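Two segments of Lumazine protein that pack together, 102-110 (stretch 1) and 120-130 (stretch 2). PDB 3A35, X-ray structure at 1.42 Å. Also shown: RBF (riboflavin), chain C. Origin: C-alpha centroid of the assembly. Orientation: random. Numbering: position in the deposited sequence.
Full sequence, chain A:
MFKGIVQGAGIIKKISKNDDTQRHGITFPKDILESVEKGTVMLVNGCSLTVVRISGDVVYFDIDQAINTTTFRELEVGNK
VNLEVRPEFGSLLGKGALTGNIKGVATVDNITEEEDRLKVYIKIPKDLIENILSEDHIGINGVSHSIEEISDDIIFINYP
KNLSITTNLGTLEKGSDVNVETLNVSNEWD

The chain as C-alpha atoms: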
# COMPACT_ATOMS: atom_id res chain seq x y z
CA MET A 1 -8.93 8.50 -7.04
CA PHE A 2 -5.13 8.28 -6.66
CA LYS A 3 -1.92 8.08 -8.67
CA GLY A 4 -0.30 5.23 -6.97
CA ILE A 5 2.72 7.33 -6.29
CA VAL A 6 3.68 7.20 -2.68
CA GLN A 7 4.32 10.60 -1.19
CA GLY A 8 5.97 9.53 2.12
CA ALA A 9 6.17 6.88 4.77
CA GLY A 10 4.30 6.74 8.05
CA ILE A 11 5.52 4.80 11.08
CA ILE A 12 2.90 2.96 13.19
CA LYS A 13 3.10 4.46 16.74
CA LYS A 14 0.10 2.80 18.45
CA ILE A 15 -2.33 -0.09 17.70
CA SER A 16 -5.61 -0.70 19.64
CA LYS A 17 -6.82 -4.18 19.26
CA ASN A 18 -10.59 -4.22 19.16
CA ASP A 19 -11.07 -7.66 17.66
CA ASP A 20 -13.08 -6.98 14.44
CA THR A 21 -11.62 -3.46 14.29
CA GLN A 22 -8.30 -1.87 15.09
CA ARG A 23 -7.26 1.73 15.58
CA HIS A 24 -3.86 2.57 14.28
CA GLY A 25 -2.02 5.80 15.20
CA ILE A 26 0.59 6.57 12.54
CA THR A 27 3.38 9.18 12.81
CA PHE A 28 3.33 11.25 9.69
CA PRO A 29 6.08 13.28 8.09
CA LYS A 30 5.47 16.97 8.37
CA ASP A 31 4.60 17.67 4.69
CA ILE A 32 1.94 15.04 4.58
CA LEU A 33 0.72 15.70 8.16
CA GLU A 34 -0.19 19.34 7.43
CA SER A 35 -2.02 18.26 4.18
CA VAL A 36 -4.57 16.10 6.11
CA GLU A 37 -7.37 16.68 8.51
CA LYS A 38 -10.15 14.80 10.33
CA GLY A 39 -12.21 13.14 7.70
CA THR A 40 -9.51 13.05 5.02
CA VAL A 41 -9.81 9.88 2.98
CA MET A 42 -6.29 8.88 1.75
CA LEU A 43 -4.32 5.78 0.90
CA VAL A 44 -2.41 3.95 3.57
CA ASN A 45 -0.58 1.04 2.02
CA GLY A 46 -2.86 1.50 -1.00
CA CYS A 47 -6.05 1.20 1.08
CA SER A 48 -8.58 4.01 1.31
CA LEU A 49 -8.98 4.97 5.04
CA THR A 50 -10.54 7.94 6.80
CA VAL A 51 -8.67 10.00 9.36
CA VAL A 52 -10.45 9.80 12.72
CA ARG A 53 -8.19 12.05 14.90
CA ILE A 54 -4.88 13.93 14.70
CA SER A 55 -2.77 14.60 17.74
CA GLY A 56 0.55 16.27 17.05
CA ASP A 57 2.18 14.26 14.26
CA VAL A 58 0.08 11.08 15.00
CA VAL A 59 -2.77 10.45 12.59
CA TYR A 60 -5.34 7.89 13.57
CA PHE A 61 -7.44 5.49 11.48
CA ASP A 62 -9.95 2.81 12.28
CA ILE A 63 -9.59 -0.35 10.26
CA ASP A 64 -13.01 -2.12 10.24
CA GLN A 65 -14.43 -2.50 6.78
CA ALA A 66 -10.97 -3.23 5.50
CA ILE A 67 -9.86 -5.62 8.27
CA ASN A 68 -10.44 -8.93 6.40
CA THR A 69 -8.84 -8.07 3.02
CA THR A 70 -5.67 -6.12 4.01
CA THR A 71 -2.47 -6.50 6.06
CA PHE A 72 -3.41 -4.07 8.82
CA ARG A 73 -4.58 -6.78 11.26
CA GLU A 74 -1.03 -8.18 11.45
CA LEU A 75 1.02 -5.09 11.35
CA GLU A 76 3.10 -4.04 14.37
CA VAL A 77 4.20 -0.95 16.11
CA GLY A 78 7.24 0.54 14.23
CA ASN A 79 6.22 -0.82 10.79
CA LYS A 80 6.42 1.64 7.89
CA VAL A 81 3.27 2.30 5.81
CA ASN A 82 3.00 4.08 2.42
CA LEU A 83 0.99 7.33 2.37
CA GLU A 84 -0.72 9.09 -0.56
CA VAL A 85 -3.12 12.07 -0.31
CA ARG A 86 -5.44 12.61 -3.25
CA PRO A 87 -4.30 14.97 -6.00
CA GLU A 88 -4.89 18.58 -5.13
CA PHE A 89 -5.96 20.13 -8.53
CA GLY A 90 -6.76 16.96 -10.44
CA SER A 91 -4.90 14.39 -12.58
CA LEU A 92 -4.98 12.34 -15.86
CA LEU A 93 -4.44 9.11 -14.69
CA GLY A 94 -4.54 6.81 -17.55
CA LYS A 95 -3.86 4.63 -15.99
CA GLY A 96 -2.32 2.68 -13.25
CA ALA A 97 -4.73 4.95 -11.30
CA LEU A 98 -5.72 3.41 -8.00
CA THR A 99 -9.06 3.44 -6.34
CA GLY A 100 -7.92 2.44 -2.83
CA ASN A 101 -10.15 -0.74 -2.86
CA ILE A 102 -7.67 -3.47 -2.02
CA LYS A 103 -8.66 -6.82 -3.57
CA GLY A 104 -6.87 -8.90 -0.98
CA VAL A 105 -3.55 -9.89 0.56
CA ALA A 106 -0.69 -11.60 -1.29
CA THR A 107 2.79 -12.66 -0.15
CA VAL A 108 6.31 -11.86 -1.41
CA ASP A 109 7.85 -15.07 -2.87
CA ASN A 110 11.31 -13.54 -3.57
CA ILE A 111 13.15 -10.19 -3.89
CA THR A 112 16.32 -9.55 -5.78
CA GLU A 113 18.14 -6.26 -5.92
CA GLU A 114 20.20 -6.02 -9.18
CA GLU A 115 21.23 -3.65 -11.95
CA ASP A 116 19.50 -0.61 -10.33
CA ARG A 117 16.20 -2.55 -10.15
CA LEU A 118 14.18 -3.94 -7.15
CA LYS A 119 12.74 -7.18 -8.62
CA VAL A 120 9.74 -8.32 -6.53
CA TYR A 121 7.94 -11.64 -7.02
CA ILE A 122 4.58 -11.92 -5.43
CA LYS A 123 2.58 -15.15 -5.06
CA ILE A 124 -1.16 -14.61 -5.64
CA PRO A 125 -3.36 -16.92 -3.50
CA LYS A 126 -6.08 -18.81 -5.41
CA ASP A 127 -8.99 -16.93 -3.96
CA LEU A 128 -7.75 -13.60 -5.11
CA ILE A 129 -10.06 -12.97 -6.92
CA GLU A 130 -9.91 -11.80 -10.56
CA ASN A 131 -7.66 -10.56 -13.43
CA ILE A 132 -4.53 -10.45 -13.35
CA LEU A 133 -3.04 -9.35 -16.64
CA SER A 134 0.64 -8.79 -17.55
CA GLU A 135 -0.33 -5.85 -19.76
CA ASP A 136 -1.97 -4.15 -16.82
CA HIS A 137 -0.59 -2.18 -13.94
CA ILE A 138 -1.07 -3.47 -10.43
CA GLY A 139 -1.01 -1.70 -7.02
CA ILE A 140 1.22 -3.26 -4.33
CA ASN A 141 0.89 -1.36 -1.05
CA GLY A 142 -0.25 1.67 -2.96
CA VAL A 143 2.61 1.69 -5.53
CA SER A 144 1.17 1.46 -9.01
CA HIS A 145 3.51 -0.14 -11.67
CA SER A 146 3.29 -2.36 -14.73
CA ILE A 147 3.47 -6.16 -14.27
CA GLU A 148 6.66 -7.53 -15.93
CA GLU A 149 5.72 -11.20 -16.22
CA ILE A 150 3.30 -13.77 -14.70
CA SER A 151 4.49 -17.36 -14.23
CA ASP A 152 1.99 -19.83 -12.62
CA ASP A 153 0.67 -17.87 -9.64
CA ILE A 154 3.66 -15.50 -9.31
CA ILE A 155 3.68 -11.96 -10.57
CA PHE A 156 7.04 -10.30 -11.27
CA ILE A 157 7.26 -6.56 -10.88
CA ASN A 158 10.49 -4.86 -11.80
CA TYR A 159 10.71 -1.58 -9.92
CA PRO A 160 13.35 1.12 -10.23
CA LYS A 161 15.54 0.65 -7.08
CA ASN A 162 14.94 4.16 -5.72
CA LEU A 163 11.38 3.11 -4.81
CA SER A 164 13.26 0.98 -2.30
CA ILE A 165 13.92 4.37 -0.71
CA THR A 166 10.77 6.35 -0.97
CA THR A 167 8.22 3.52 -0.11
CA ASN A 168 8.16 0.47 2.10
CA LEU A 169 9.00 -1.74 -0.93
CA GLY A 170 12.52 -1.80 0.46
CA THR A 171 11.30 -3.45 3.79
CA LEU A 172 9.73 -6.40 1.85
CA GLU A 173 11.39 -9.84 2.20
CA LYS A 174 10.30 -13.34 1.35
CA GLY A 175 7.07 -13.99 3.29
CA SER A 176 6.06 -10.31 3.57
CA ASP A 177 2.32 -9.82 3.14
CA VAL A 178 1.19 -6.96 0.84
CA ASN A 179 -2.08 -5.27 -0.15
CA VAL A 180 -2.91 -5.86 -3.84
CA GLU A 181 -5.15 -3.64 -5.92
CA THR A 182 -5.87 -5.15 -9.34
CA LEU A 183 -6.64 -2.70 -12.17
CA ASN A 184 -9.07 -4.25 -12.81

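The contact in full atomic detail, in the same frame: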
# COMPACT_ATOMS: atom_id res chain seq x y z
N ILE A 102 -8.56 -2.36 -1.90
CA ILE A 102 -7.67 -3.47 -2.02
C ILE A 102 -8.48 -4.79 -2.24
O ILE A 102 -9.43 -5.06 -1.54
CB ILE A 102 -6.85 -3.58 -0.67
CG1 ILE A 102 -5.96 -2.31 -0.46
CG2 ILE A 102 -6.12 -4.85 -0.53
CD1 ILE A 102 -5.02 -2.13 -1.63
N LYS A 103 -8.01 -5.51 -3.20
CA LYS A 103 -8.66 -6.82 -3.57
C LYS A 103 -8.32 -7.89 -2.59
O LYS A 103 -9.15 -8.82 -2.42
CB LYS A 103 -8.24 -7.18 -4.96
CG LYS A 103 -8.66 -6.12 -5.93
CD LYS A 103 -10.06 -5.53 -5.70
CE LYS A 103 -10.42 -4.61 -6.88
NZ LYS A 103 -11.42 -3.56 -6.49
N GLY A 104 -7.14 -7.91 -2.02
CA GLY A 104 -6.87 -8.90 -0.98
C GLY A 104 -5.37 -8.89 -0.71
O GLY A 104 -4.59 -8.06 -1.25
N VAL A 105 -4.92 -9.74 0.19
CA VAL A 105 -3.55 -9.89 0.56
C VAL A 105 -2.85 -10.90 -0.31
O VAL A 105 -3.38 -11.98 -0.62
CB VAL A 105 -3.48 -10.26 2.01
CG1 VAL A 105 -2.08 -10.47 2.45
CG2 VAL A 105 -4.03 -9.20 2.90
N ALA A 106 -1.64 -10.59 -0.64
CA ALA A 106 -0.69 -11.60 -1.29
C ALA A 106 0.62 -11.63 -0.58
O ALA A 106 0.86 -10.87 0.39
CB ALA A 106 -0.53 -11.32 -2.78
N THR A 107 1.61 -12.47 -0.99
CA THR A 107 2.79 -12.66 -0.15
C THR A 107 4.00 -12.65 -1.05
O THR A 107 4.01 -13.33 -2.10
CB THR A 107 2.68 -14.03 0.55
OG1 THR A 107 1.52 -13.99 1.38
CG2 THR A 107 3.85 -14.29 1.46
N VAL A 108 5.02 -11.97 -0.65
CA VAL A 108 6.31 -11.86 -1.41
C VAL A 108 6.93 -13.28 -1.44
O VAL A 108 7.23 -13.88 -0.40
CB VAL A 108 7.20 -10.88 -0.79
CG1 VAL A 108 8.59 -10.87 -1.43
CG2 VAL A 108 6.58 -9.48 -0.85
N ASP A 109 7.19 -13.75 -2.66
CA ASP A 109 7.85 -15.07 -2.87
C ASP A 109 9.37 -14.85 -2.83
O ASP A 109 10.15 -15.77 -2.42
CB ASP A 109 7.48 -15.62 -4.25
CG ASP A 109 8.34 -16.87 -4.65
OD1 ASP A 109 7.97 -17.97 -4.20
OD2 ASP A 109 9.39 -16.76 -5.35
N ASN A 110 9.91 -13.76 -3.36
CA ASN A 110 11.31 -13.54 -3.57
C ASN A 110 11.54 -12.04 -3.87
O ASN A 110 10.63 -11.34 -4.49
CB ASN A 110 11.74 -14.42 -4.80
CG ASN A 110 13.17 -14.27 -5.19
OD1 ASN A 110 13.54 -14.32 -6.41
ND2 ASN A 110 14.02 -14.13 -4.16
N VAL A 120 10.62 -7.79 -7.58
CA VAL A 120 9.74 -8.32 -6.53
C VAL A 120 8.86 -9.33 -7.20
O VAL A 120 8.18 -9.02 -8.19
CB VAL A 120 8.92 -7.12 -5.92
CG1 VAL A 120 7.94 -7.75 -4.86
CG2 VAL A 120 9.90 -6.07 -5.30
N TYR A 121 8.75 -10.50 -6.60
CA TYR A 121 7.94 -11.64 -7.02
C TYR A 121 6.90 -11.96 -5.98
O TYR A 121 7.26 -12.21 -4.83
CB TYR A 121 8.85 -12.91 -7.22
CG TYR A 121 9.95 -12.64 -8.25
CD1 TYR A 121 9.75 -12.95 -9.58
CD2 TYR A 121 11.14 -12.04 -7.89
CE1 TYR A 121 10.75 -12.69 -10.56
CE2 TYR A 121 12.14 -11.70 -8.85
CZ TYR A 121 11.94 -12.06 -10.16
OH TYR A 121 12.97 -11.71 -11.10
N ILE A 122 5.65 -11.90 -6.39
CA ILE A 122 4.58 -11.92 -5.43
C ILE A 122 3.70 -13.11 -5.76
O ILE A 122 3.23 -13.20 -6.87
CB ILE A 122 3.74 -10.60 -5.49
CG1 ILE A 122 4.65 -9.35 -5.20
CG2 ILE A 122 2.53 -10.75 -4.53
CD1 ILE A 122 3.96 -8.04 -5.06
N LYS A 123 3.44 -14.00 -4.81
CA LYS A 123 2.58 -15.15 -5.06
C LYS A 123 1.13 -14.78 -4.77
O LYS A 123 0.80 -14.36 -3.61
CB LYS A 123 3.03 -16.36 -4.22
CG LYS A 123 2.28 -17.60 -4.54
CD LYS A 123 2.87 -18.84 -3.77
CE LYS A 123 4.18 -19.26 -4.43
NZ LYS A 123 4.72 -20.57 -3.94
N ILE A 124 0.23 -15.03 -5.71
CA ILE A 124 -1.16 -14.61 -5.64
C ILE A 124 -1.95 -15.80 -5.10
O ILE A 124 -1.81 -16.91 -5.68
CB ILE A 124 -1.65 -14.12 -7.01
CG1 ILE A 124 -0.79 -12.92 -7.55
CG2 ILE A 124 -3.18 -13.83 -6.95
CD1 ILE A 124 -0.60 -11.60 -6.66
N PRO A 125 -2.65 -15.71 -3.96
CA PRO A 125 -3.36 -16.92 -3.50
C PRO A 125 -4.58 -17.16 -4.40
O PRO A 125 -4.95 -16.26 -5.18
CB PRO A 125 -3.77 -16.58 -2.07
CG PRO A 125 -3.76 -15.08 -2.04
CD PRO A 125 -2.78 -14.57 -3.01
N LYS A 126 -5.13 -18.39 -4.36
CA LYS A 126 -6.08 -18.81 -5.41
C LYS A 126 -7.39 -18.02 -5.29
O LYS A 126 -8.04 -17.72 -6.30
CB LYS A 126 -6.40 -20.32 -5.38
CG LYS A 126 -5.22 -21.32 -5.17
CD LYS A 126 -5.47 -22.70 -5.85
CE LYS A 126 -6.97 -23.15 -5.88
NZ LYS A 126 -7.10 -24.64 -6.25
N ASP A 127 -7.76 -17.67 -4.08
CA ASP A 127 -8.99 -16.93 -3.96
C ASP A 127 -8.84 -15.43 -3.93
O ASP A 127 -9.64 -14.74 -3.29
CB ASP A 127 -9.84 -17.48 -2.83
CG ASP A 127 -11.00 -18.22 -3.36
OD1 ASP A 127 -12.11 -17.61 -3.26
OD2 ASP A 127 -10.81 -19.33 -3.96
N LEU A 128 -7.81 -14.95 -4.61
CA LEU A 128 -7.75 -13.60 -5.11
C LEU A 128 -7.72 -13.80 -6.62
O LEU A 128 -6.73 -14.28 -7.15
CB LEU A 128 -6.49 -12.87 -4.58
CG LEU A 128 -6.13 -11.40 -4.94
CD1 LEU A 128 -4.85 -10.88 -4.23
CD2 LEU A 128 -5.93 -11.23 -6.47
N ILE A 129 -8.77 -13.48 -7.36
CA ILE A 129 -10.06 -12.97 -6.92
C ILE A 129 -10.57 -12.68 -8.35
O ILE A 129 -11.54 -13.29 -8.78
CB ILE A 129 -9.93 -11.73 -5.87
CG1 ILE A 129 -10.89 -11.83 -4.64
CG2 ILE A 129 -10.07 -10.31 -6.52
CD1 ILE A 129 -11.70 -13.08 -4.45
N GLU A 130 -9.85 -11.83 -9.09
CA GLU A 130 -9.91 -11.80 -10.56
C GLU A 130 -8.69 -11.12 -11.19
O GLU A 130 -7.75 -10.72 -10.49
CB GLU A 130 -11.23 -11.20 -11.09
CG GLU A 130 -12.31 -12.24 -11.37
CD GLU A 130 -11.90 -13.30 -12.39
OE1 GLU A 130 -11.91 -14.52 -12.04
OE2 GLU A 130 -11.57 -12.93 -13.56
N1 RBF C . -12.16 0.90 5.47
C2 RBF C . -11.79 0.93 6.76
O2 RBF C . -11.53 -0.14 7.39
N3 RBF C . -11.61 2.11 7.48
C4 RBF C . -11.81 3.37 6.86
O4 RBF C . -11.63 4.38 7.54
C4A RBF C . -12.27 3.30 5.53
N5 RBF C . -12.60 4.56 4.90
C5A RBF C . -13.04 4.49 3.58
C6 RBF C . -13.47 5.70 3.02
C7 RBF C . -13.95 5.60 1.68
C7M RBF C . -14.48 6.94 1.09
C8 RBF C . -13.97 4.44 0.96
C8M RBF C . -14.42 4.47 -0.44
C9 RBF C . -13.50 3.22 1.55
C9A RBF C . -13.12 3.24 2.90
N10 RBF C . -12.75 2.02 3.56
C10 RBF C . -12.41 2.10 4.88
C1' RBF C . -12.90 0.76 2.97
C2' RBF C . -11.63 0.10 2.49
O2' RBF C . -10.93 1.00 1.57
C3' RBF C . -11.90 -1.13 1.79
O3' RBF C . -12.66 -1.98 2.81
C4' RBF C . -10.65 -1.98 1.50
O4' RBF C . -9.89 -1.36 0.44
C5' RBF C . -11.01 -3.40 1.05
O5' RBF C . -9.85 -4.23 0.90

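The two stretches meet as neighbouring antiparallel strands, 104-110 and 120-123, whose axes approach to 4.2 Å with an angle of 132° between their directions. Thr107 and Lys123 form a hydrogen-bonded pair: Lys123 N donates to Thr107 O at 2.8 Å, while the return bond from Thr107 N to Lys123 O is weak at 3.3 Å. Val108 and Ile122 follow as a non-hydrogen-bonded pair, their CA atoms 4.4 Å apart. A beta bulge then shifts the register by one, so that Asn110, rather than Asp109, pairs with Tyr121. The carbonyl of Tyr121 serves both bulge residues: Asp109 N reaches Tyr121 O at 2.7 Å, and Asn110 N makes a weak bond to the same Tyr121 O at 3.4 Å. Tyr121 N closes the pair with a bond to Asn110 O of 2.9 Å. The extra residue is accommodated by the backbone of Asp109, whose phi/psi of -87/-38 departs from the extended values of its neighbours.

Beyond Lys123 the second stretch leaves the strand and enters a type I turn from Pro125 to Leu128, braced by Leu128 N to Pro125 O at 3.2 Å.

The side chains of Val108 and Ile122 lie on one face of the sheet and are buried, as suits their branched apolar character. Ala106 points toward the second stretch, where its small methyl fits a close pocket: Ala106 CB lies 3.4 Å from Lys123 O, 3.6 Å from Ile122 CG2, 3.9 Å from Ile124 CD1 and 4.0 Å from Pro125 CD. Ile124 starts away from the first stretch, but its m,m rotamer brings its end back to this methyl.

Thr107, Asn110, Tyr121 and Lys123 share the other face, where polar groups can remain partly or fully exposed. Tyr121 is the residue most covered by the partner stretch, and its CD2 lies 3.6 Å from Asn110 OD1. The long Lys123 side chain carries its charge near Asp109, but Lys123 NZ to Asp109 OD1, at 4.2 Å, is beyond a salt bridge.

Gly104 suits its place because of its backbone: at its phi/psi of 168/-179 a CB would be jammed against the preceding carbonyl oxygen, which by itself calls for glycine. Leu128 is buried and points toward the first stretch. Nearby, Lys103 CB meets Ile129 CG2 at 3.9 Å, an aliphatic contact, while the end of the lysine leads away and its NZ is hydrogen-bonded elsewhere in the structure. In all, 624 Å² is buried between the stretches.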